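Local coordinates for resiniferatoxin-binding, phosphotriesterase-related protein (Rhodobacter sphaeroides 2.4.1, PDB 3K2G), which binds two zinc ions in a TIM-barrel fold of the phosphotriesterase family and probably acts as a metal-dependent phosphoric ester hydrolase, at residues L28-N39 against G100-I111. Numbering follows the deposited sequence.
With ZN (zinc ion), chain I.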
ATOM      1  N   LEU B  28      21.056 -15.635 -31.364  1.00 19.80           N
ATOM      2  CA  LEU B  28      20.275 -14.415 -31.168  1.00 19.22           C
ATOM      3  C   LEU B  28      21.029 -13.463 -30.244  1.00 18.87           C
ATOM      4  O   LEU B  28      21.204 -12.295 -30.563  1.00 18.55           O
ATOM      5  CB  LEU B  28      18.901 -14.746 -30.577  1.00 17.47           C
ATOM      6  CG  LEU B  28      17.895 -13.592 -30.594  1.00 19.12           C
ATOM      7  CD1 LEU B  28      17.562 -13.220 -32.041  1.00 16.71           C
ATOM      8  CD2 LEU B  28      16.632 -14.004 -29.850  1.00 17.65           C
ATOM      9  N   GLY B  29      21.467 -13.974 -29.097  1.00 18.63           N
ATOM     10  CA  GLY B  29      22.221 -13.170 -28.149  1.00 18.79           C
ATOM     11  C   GLY B  29      21.501 -11.996 -27.510  1.00 19.54           C
ATOM     12  O   GLY B  29      20.276 -11.998 -27.376  1.00 18.93           O
ATOM     13  N   HIS B  30      22.285 -10.993 -27.114  1.00 18.93           N
ATOM     14  CA  HIS B  30      21.782  -9.774 -26.477  1.00 20.47           C
ATOM     15  C   HIS B  30      20.807  -9.141 -27.463  1.00 19.58           C
ATOM     16  O   HIS B  30      21.208  -8.658 -28.522  1.00 17.63           O
ATOM     17  CB  HIS B  30      22.956  -8.841 -26.188  1.00 22.54           C
ATOM     18  CG  HIS B  30      22.711  -7.889 -25.062  1.00 24.88           C
ATOM     19  ND1 HIS B  30      22.014  -6.712 -25.218  1.00 26.38           N
ATOM     20  CD2 HIS B  30      23.062  -7.951 -23.756  1.00 24.20           C
ATOM     21  CE1 HIS B  30      21.946  -6.086 -24.056  1.00 24.96           C
ATOM     22  NE2 HIS B  30      22.573  -6.818 -23.152  1.00 28.15           N
ATOM     23  N   THR B  31      19.529  -9.125 -27.090  1.00 19.52           N
ATOM     24  CA  THR B  31      18.485  -8.648 -27.988  1.00 17.89           C
ATOM     25  C   THR B  31      17.465  -7.639 -27.470  1.00 17.56           C
ATOM     26  O   THR B  31      17.118  -7.630 -26.292  1.00 16.37           O
ATOM     27  CB  THR B  31      17.685  -9.872 -28.511  1.00 18.53           C
ATOM     28  OG1 THR B  31      18.581 -10.792 -29.147  1.00 18.04           O
ATOM     29  CG2 THR B  31      16.592  -9.449 -29.483  1.00 18.36           C
ATOM     30  N   LEU B  32      16.983  -6.800 -28.389  1.00 15.37           N
ATOM     31  CA  LEU B  32      15.935  -5.832 -28.100  1.00 13.09           C
ATOM     32  C   LEU B  32      14.716  -6.423 -28.812  1.00 12.88           C
ATOM     33  O   LEU B  32      14.663  -6.473 -30.044  1.00 10.33           O
ATOM     34  CB  LEU B  32      16.276  -4.448 -28.677  1.00 11.96           C
ATOM     35  CG  LEU B  32      17.334  -3.604 -27.964  1.00 12.49           C
ATOM     36  CD1 LEU B  32      17.596  -2.321 -28.759  1.00 13.49           C
ATOM     37  CD2 LEU B  32      16.845  -3.260 -26.565  1.00 11.84           C
HETATM   38  N   MSE B  33      13.752  -6.887 -28.022  1.00 13.38           N
HETATM   39  CA  MSE B  33      12.542  -7.517 -28.532  1.00 12.98           C
HETATM   40  C   MSE B  33      11.524  -6.627 -29.230  1.00 12.64           C
HETATM   41  O   MSE B  33      10.637  -7.128 -29.925  1.00 11.69           O
HETATM   42  CB  MSE B  33      11.821  -8.240 -27.392  1.00 14.54           C
HETATM   43  CG  MSE B  33      12.454  -9.565 -26.974  1.00 15.41           C
HETATM   44 SE   MSE B  33      12.495 -10.878 -28.342  1.00 24.60          SE
HETATM   45  CE  MSE B  33      10.630 -10.818 -28.819  1.00 11.54           C
ATOM     46  N   HIS B  34      11.636  -5.317 -29.067  1.00 12.72           N
ATOM     47  CA  HIS B  34      10.636  -4.458 -29.673  1.00 13.02           C
ATOM     48  C   HIS B  34      11.150  -3.068 -30.021  1.00 12.65           C
ATOM     49  O   HIS B  34      11.171  -2.170 -29.176  1.00 13.35           O
ATOM     50  CB  HIS B  34       9.443  -4.376 -28.714  1.00 13.76           C
ATOM     51  CG  HIS B  34       8.235  -3.715 -29.291  1.00 15.35           C
ATOM     52  ND1 HIS B  34       6.990  -4.304 -29.265  1.00 14.77           N
ATOM     53  CD2 HIS B  34       8.066  -2.500 -29.866  1.00 15.31           C
ATOM     54  CE1 HIS B  34       6.104  -3.480 -29.797  1.00 17.88           C
ATOM     55  NE2 HIS B  34       6.732  -2.379 -30.168  1.00 15.56           N
ATOM     56  N   GLU B  35      11.545  -2.898 -31.276  1.00 12.17           N
ATOM     57  CA  GLU B  35      12.058  -1.614 -31.752  1.00 13.64           C
ATOM     58  C   GLU B  35      11.611  -1.372 -33.186  1.00 15.75           C
ATOM     59  O   GLU B  35      11.439  -2.316 -33.959  1.00 17.30           O
ATOM     60  CB  GLU B  35      13.588  -1.603 -31.739  1.00 11.75           C
ATOM     61  CG  GLU B  35      14.242  -1.971 -30.423  1.00 14.78           C
ATOM     62  CD  GLU B  35      13.956  -0.971 -29.315  1.00 15.30           C
ATOM     63  OE1 GLU B  35      13.748   0.223 -29.621  1.00 15.40           O
ATOM     64  OE2 GLU B  35      13.954  -1.381 -28.133  1.00 15.70           O
ATOM     65  N   HIS B  36      11.414  -0.106 -33.542  1.00 17.36           N
ATOM     66  CA  HIS B  36      11.042   0.226 -34.908  1.00 18.53           C
ATOM     67  C   HIS B  36      12.265   0.913 -35.489  1.00 20.16           C
ATOM     68  O   HIS B  36      12.773   1.875 -34.908  1.00 17.32           O
ATOM     69  CB  HIS B  36       9.838   1.160 -34.925  1.00 18.51           C
ATOM     70  CG  HIS B  36       8.607   0.548 -34.343  1.00 19.25           C
ATOM     71  ND1 HIS B  36       7.803  -0.319 -35.050  1.00 16.92           N
ATOM     72  CD2 HIS B  36       8.078   0.627 -33.099  1.00 17.43           C
ATOM     73  CE1 HIS B  36       6.833  -0.752 -34.266  1.00 19.64           C
ATOM     74  NE2 HIS B  36       6.978  -0.194 -33.078  1.00 17.69           N
ATOM     75  N   LEU B  37      12.749   0.405 -36.621  1.00 18.99           N
ATOM     76  CA  LEU B  37      13.930   0.970 -37.260  1.00 19.47           C
ATOM     77  C   LEU B  37      13.550   2.012 -38.300  1.00 19.80           C
ATOM     78  O   LEU B  37      14.313   2.935 -38.576  1.00 18.73           O
ATOM     79  CB  LEU B  37      14.757  -0.152 -37.885  1.00 18.51           C
ATOM     80  CG  LEU B  37      15.127  -1.201 -36.831  1.00 19.43           C
ATOM     81  CD1 LEU B  37      16.022  -2.264 -37.438  1.00 19.53           C
ATOM     82  CD2 LEU B  37      15.822  -0.518 -35.663  1.00 19.29           C
ATOM     83  N   GLN B  38      12.358   1.841 -38.857  1.00 20.21           N
ATOM     84  CA  GLN B  38      11.780   2.733 -39.857  1.00 22.03           C
ATOM     85  C   GLN B  38      10.272   2.555 -39.706  1.00 23.13           C
ATOM     86  O   GLN B  38       9.808   1.442 -39.495  1.00 23.46           O
ATOM     87  CB  GLN B  38      12.183   2.301 -41.273  1.00 22.08           C
ATOM     88  CG  GLN B  38      13.644   2.496 -41.647  1.00 21.74           C
ATOM     89  CD  GLN B  38      14.017   3.959 -41.792  1.00 23.85           C
ATOM     90  OE1 GLN B  38      14.372   4.622 -40.816  1.00 25.01           O
ATOM     91  NE2 GLN B  38      13.918   4.474 -43.010  1.00 21.88           N
ATOM     92  N   ASN B  39       9.501   3.631 -39.804  1.00 24.07           N
ATOM     93  CA  ASN B  39       8.053   3.500 -39.693  1.00 25.44           C
ATOM     94  C   ASN B  39       7.342   4.773 -40.119  1.00 26.88           C
ATOM     95  O   ASN B  39       7.977   5.763 -40.477  1.00 25.82           O
ATOM     96  CB  ASN B  39       7.645   3.142 -38.256  1.00 26.12           C
ATOM     97  CG  ASN B  39       7.808   4.305 -37.292  1.00 26.94           C
ATOM     98  OD1 ASN B  39       8.311   5.368 -37.661  1.00 25.71           O
ATOM     99  ND2 ASN B  39       7.391   4.103 -36.046  1.00 22.96           N
ATOM    100  N   GLY B 100      25.066  -5.367 -28.385  1.00 22.23           N
ATOM    101  CA  GLY B 100      23.827  -5.775 -29.024  1.00 21.85           C
ATOM    102  C   GLY B 100      24.084  -6.669 -30.222  1.00 22.44           C
ATOM    103  O   GLY B 100      24.992  -6.412 -31.010  1.00 21.53           O
ATOM    104  N   ARG B 101      23.289  -7.721 -30.373  1.00 22.95           N
ATOM    105  CA  ARG B 101      23.471  -8.640 -31.488  1.00 23.48           C
ATOM    106  C   ARG B 101      22.234  -8.701 -32.370  1.00 21.28           C
ATOM    107  O   ARG B 101      22.341  -8.814 -33.587  1.00 20.52           O
ATOM    108  CB  ARG B 101      23.783 -10.038 -30.956  1.00 28.16           C
ATOM    109  CG  ARG B 101      24.787 -10.020 -29.816  1.00 34.61           C
ATOM    110  CD  ARG B 101      24.864 -11.354 -29.084  1.00 39.47           C
ATOM    111  NE  ARG B 101      25.215 -11.173 -27.675  1.00 40.21           N
ATOM    112  CZ  ARG B 101      25.352 -12.167 -26.801  1.00 42.56           C
ATOM    113  NH1 ARG B 101      25.172 -13.424 -27.186  1.00 44.85           N
ATOM    114  NH2 ARG B 101      25.657 -11.904 -25.537  1.00 43.91           N
ATOM    115  N   SER B 102      21.059  -8.606 -31.759  1.00 19.22           N
ATOM    116  CA  SER B 102      19.822  -8.704 -32.520  1.00 17.84           C
ATOM    117  C   SER B 102      18.726  -7.710 -32.144  1.00 16.96           C
ATOM    118  O   SER B 102      18.618  -7.286 -30.996  1.00 13.28           O
ATOM    119  CB  SER B 102      19.252 -10.123 -32.372  1.00 18.12           C
ATOM    120  OG  SER B 102      20.248 -11.110 -32.602  1.00 18.24           O
ATOM    121  N   ILE B 103      17.905  -7.364 -33.129  1.00 17.23           N
ATOM    122  CA  ILE B 103      16.766  -6.478 -32.911  1.00 17.43           C
ATOM    123  C   ILE B 103      15.517  -7.050 -33.580  1.00 15.88           C
ATOM    124  O   ILE B 103      15.567  -7.516 -34.720  1.00 14.78           O
ATOM    125  CB  ILE B 103      17.002  -5.065 -33.475  1.00 20.29           C
ATOM    126  CG1 ILE B 103      18.131  -4.375 -32.707  1.00 20.23           C
ATOM    127  CG2 ILE B 103      15.712  -4.244 -33.349  1.00 19.04           C
ATOM    128  CD1 ILE B 103      18.459  -2.986 -33.216  1.00 21.57           C
ATOM    129  N   VAL B 104      14.402  -7.026 -32.858  1.00 14.91           N
ATOM    130  CA  VAL B 104      13.132  -7.506 -33.385  1.00 15.49           C
ATOM    131  C   VAL B 104      12.305  -6.275 -33.745  1.00 14.82           C
ATOM    132  O   VAL B 104      11.964  -5.467 -32.877  1.00 14.60           O
ATOM    133  CB  VAL B 104      12.352  -8.354 -32.342  1.00 18.41           C
ATOM    134  CG1 VAL B 104      11.027  -8.827 -32.939  1.00 19.69           C
ATOM    135  CG2 VAL B 104      13.193  -9.557 -31.910  1.00 17.56           C
ATOM    136  N   ASP B 105      12.000  -6.125 -35.030  1.00 13.87           N
ATOM    137  CA  ASP B 105      11.222  -4.988 -35.492  1.00 14.63           C
ATOM    138  C   ASP B 105       9.808  -5.446 -35.829  1.00 14.77           C
ATOM    139  O   ASP B 105       9.575  -6.086 -36.856  1.00 16.21           O
ATOM    140  CB  ASP B 105      11.868  -4.364 -36.728  1.00 15.97           C
ATOM    141  CG  ASP B 105      11.203  -3.062 -37.130  1.00 14.69           C
ATOM    142  OD1 ASP B 105       9.960  -2.982 -37.044  1.00 15.32           O
ATOM    143  OD2 ASP B 105      11.923  -2.127 -37.533  1.00 15.99           O
ATOM    144  N   PRO B 106       8.844  -5.112 -34.965  1.00 15.54           N
ATOM    145  CA  PRO B 106       7.444  -5.493 -35.157  1.00 16.02           C
ATOM    146  C   PRO B 106       6.623  -4.550 -36.034  1.00 16.80           C
ATOM    147  O   PRO B 106       5.390  -4.589 -35.994  1.00 14.09           O
ATOM    148  CB  PRO B 106       6.923  -5.553 -33.729  1.00 16.53           C
ATOM    149  CG  PRO B 106       7.636  -4.389 -33.098  1.00 17.03           C
ATOM    150  CD  PRO B 106       9.050  -4.524 -33.628  1.00 14.82           C
ATOM    151  N   THR B 107       7.292  -3.705 -36.814  1.00 16.44           N
ATOM    152  CA  THR B 107       6.574  -2.784 -37.692  1.00 20.90           C
ATOM    153  C   THR B 107       5.813  -3.642 -38.700  1.00 22.64           C
ATOM    154  O   THR B 107       6.413  -4.427 -39.429  1.00 20.86           O
ATOM    155  CB  THR B 107       7.542  -1.835 -38.456  1.00 20.58           C
ATOM    156  OG1 THR B 107       8.329  -1.091 -37.519  1.00 18.90           O
ATOM    157  CG2 THR B 107       6.757  -0.852 -39.324  1.00 21.63           C
ATOM    158  N   CYS B 108       4.494  -3.503 -38.742  1.00 25.63           N
ATOM    159  CA  CYS B 108       3.708  -4.312 -39.666  1.00 30.65           C
ATOM    160  C   CYS B 108       2.967  -3.513 -40.733  1.00 32.54           C
ATOM    161  O   CYS B 108       3.312  -2.363 -41.011  1.00 32.10           O
ATOM    162  CB  CYS B 108       2.724  -5.198 -38.886  1.00 31.36           C
ATOM    163  SG  CYS B 108       1.607  -4.332 -37.753  1.00 29.74           S
ATOM    164  N   ARG B 109       1.956  -4.139 -41.333  1.00 35.60           N
ATOM    165  CA  ARG B 109       1.161  -3.508 -42.383  1.00 37.76           C
ATOM    166  C   ARG B 109       0.373  -2.326 -41.847  1.00 38.22           C
ATOM    167  O   ARG B 109      -0.360  -2.447 -40.861  1.00 39.32           O
ATOM    168  CB  ARG B 109       0.183  -4.511 -43.008  1.00 39.89           C
ATOM    169  CG  ARG B 109       0.830  -5.757 -43.584  1.00 41.06           C
ATOM    170  CD  ARG B 109      -0.158  -6.541 -44.430  1.00 42.49           C
ATOM    171  NE  ARG B 109       0.394  -7.816 -44.873  1.00 42.82           N
ATOM    172  CZ  ARG B 109       0.065  -8.415 -46.013  1.00 44.32           C
ATOM    173  NH1 ARG B 109      -0.812  -7.847 -46.832  1.00 44.40           N
ATOM    174  NH2 ARG B 109       0.606  -9.586 -46.330  1.00 43.88           N
ATOM    175  N   GLY B 110       0.518  -1.186 -42.514  1.00 37.05           N
ATOM    176  CA  GLY B 110      -0.183   0.010 -42.093  1.00 35.76           C
ATOM    177  C   GLY B 110       0.748   1.024 -41.455  1.00 34.81           C
ATOM    178  O   GLY B 110       0.453   2.222 -41.458  1.00 34.06           O
ATOM    179  N   ILE B 111       1.869   0.557 -40.910  1.00 33.16           N
ATOM    180  CA  ILE B 111       2.824   1.459 -40.270  1.00 31.57           C
ATOM    181  C   ILE B 111       4.221   1.527 -40.888  1.00 29.92           C
ATOM    182  O   ILE B 111       5.154   2.013 -40.252  1.00 27.73           O
ATOM    183  CB  ILE B 111       2.963   1.164 -38.750  1.00 32.53           C
ATOM    184  CG1 ILE B 111       3.281  -0.315 -38.516  1.00 32.90           C
ATOM    185  CG2 ILE B 111       1.687   1.578 -38.030  1.00 32.34           C
ATOM    186  CD1 ILE B 111       3.486  -0.672 -37.041  1.00 32.02           C
TER
HETATM  187 ZN    ZN I 400       5.890  -0.608 -31.248  1.00 22.19          ZN
HETATM  188  O   HOH W   1      10.952  -1.051 -39.801  1.00 21.87           O
HETATM  189  O   HOH W   2       4.299   0.252 -30.486  1.00 19.45           O
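Residues 28-39 and 100-111 pair as neighbouring parallel strands of the barrel wall and run on side by side into loops at the zinc site. Leu32 N donates to Ser102 O, Leu32 O accepts from Val104 N at 2.9 Å, and Glu35 N donates to Val104 O. On the side covered by helix 337-352, the selenium of selenomethionine Met33 lies alongside Val104, SE to CG2 3.9 Å. The His-X-His pair of this metallohydrolase family, His34 and His36, follows strand 31-32, and both NE2 atoms bind one zinc ion, which Glu177, Asp304 and a water complete. Residues 106 and 107 meet the two rings in different ways. Pro106 CG sits over the centre of one face of His34, 3.6 Å from its centroid. At the edge of His36, ND1 donates to Thr107 OG1 (2.6 Å) almost straight, at 173°, and in the ring plane; together with the zinc bond at NE2, this fixes the ring's rotation. Thr107 OG1 in turn donates to the syn lone pair of Asp105 OD1, which also accepts from Thr107 N in an Asx turn. Asp105, its CG swung anti to N (chi1 -172°), brings OD2 to 2.8 Å from Leu37 N, which donates from above the carboxylate plane; a water links OD2 to Gln38 O.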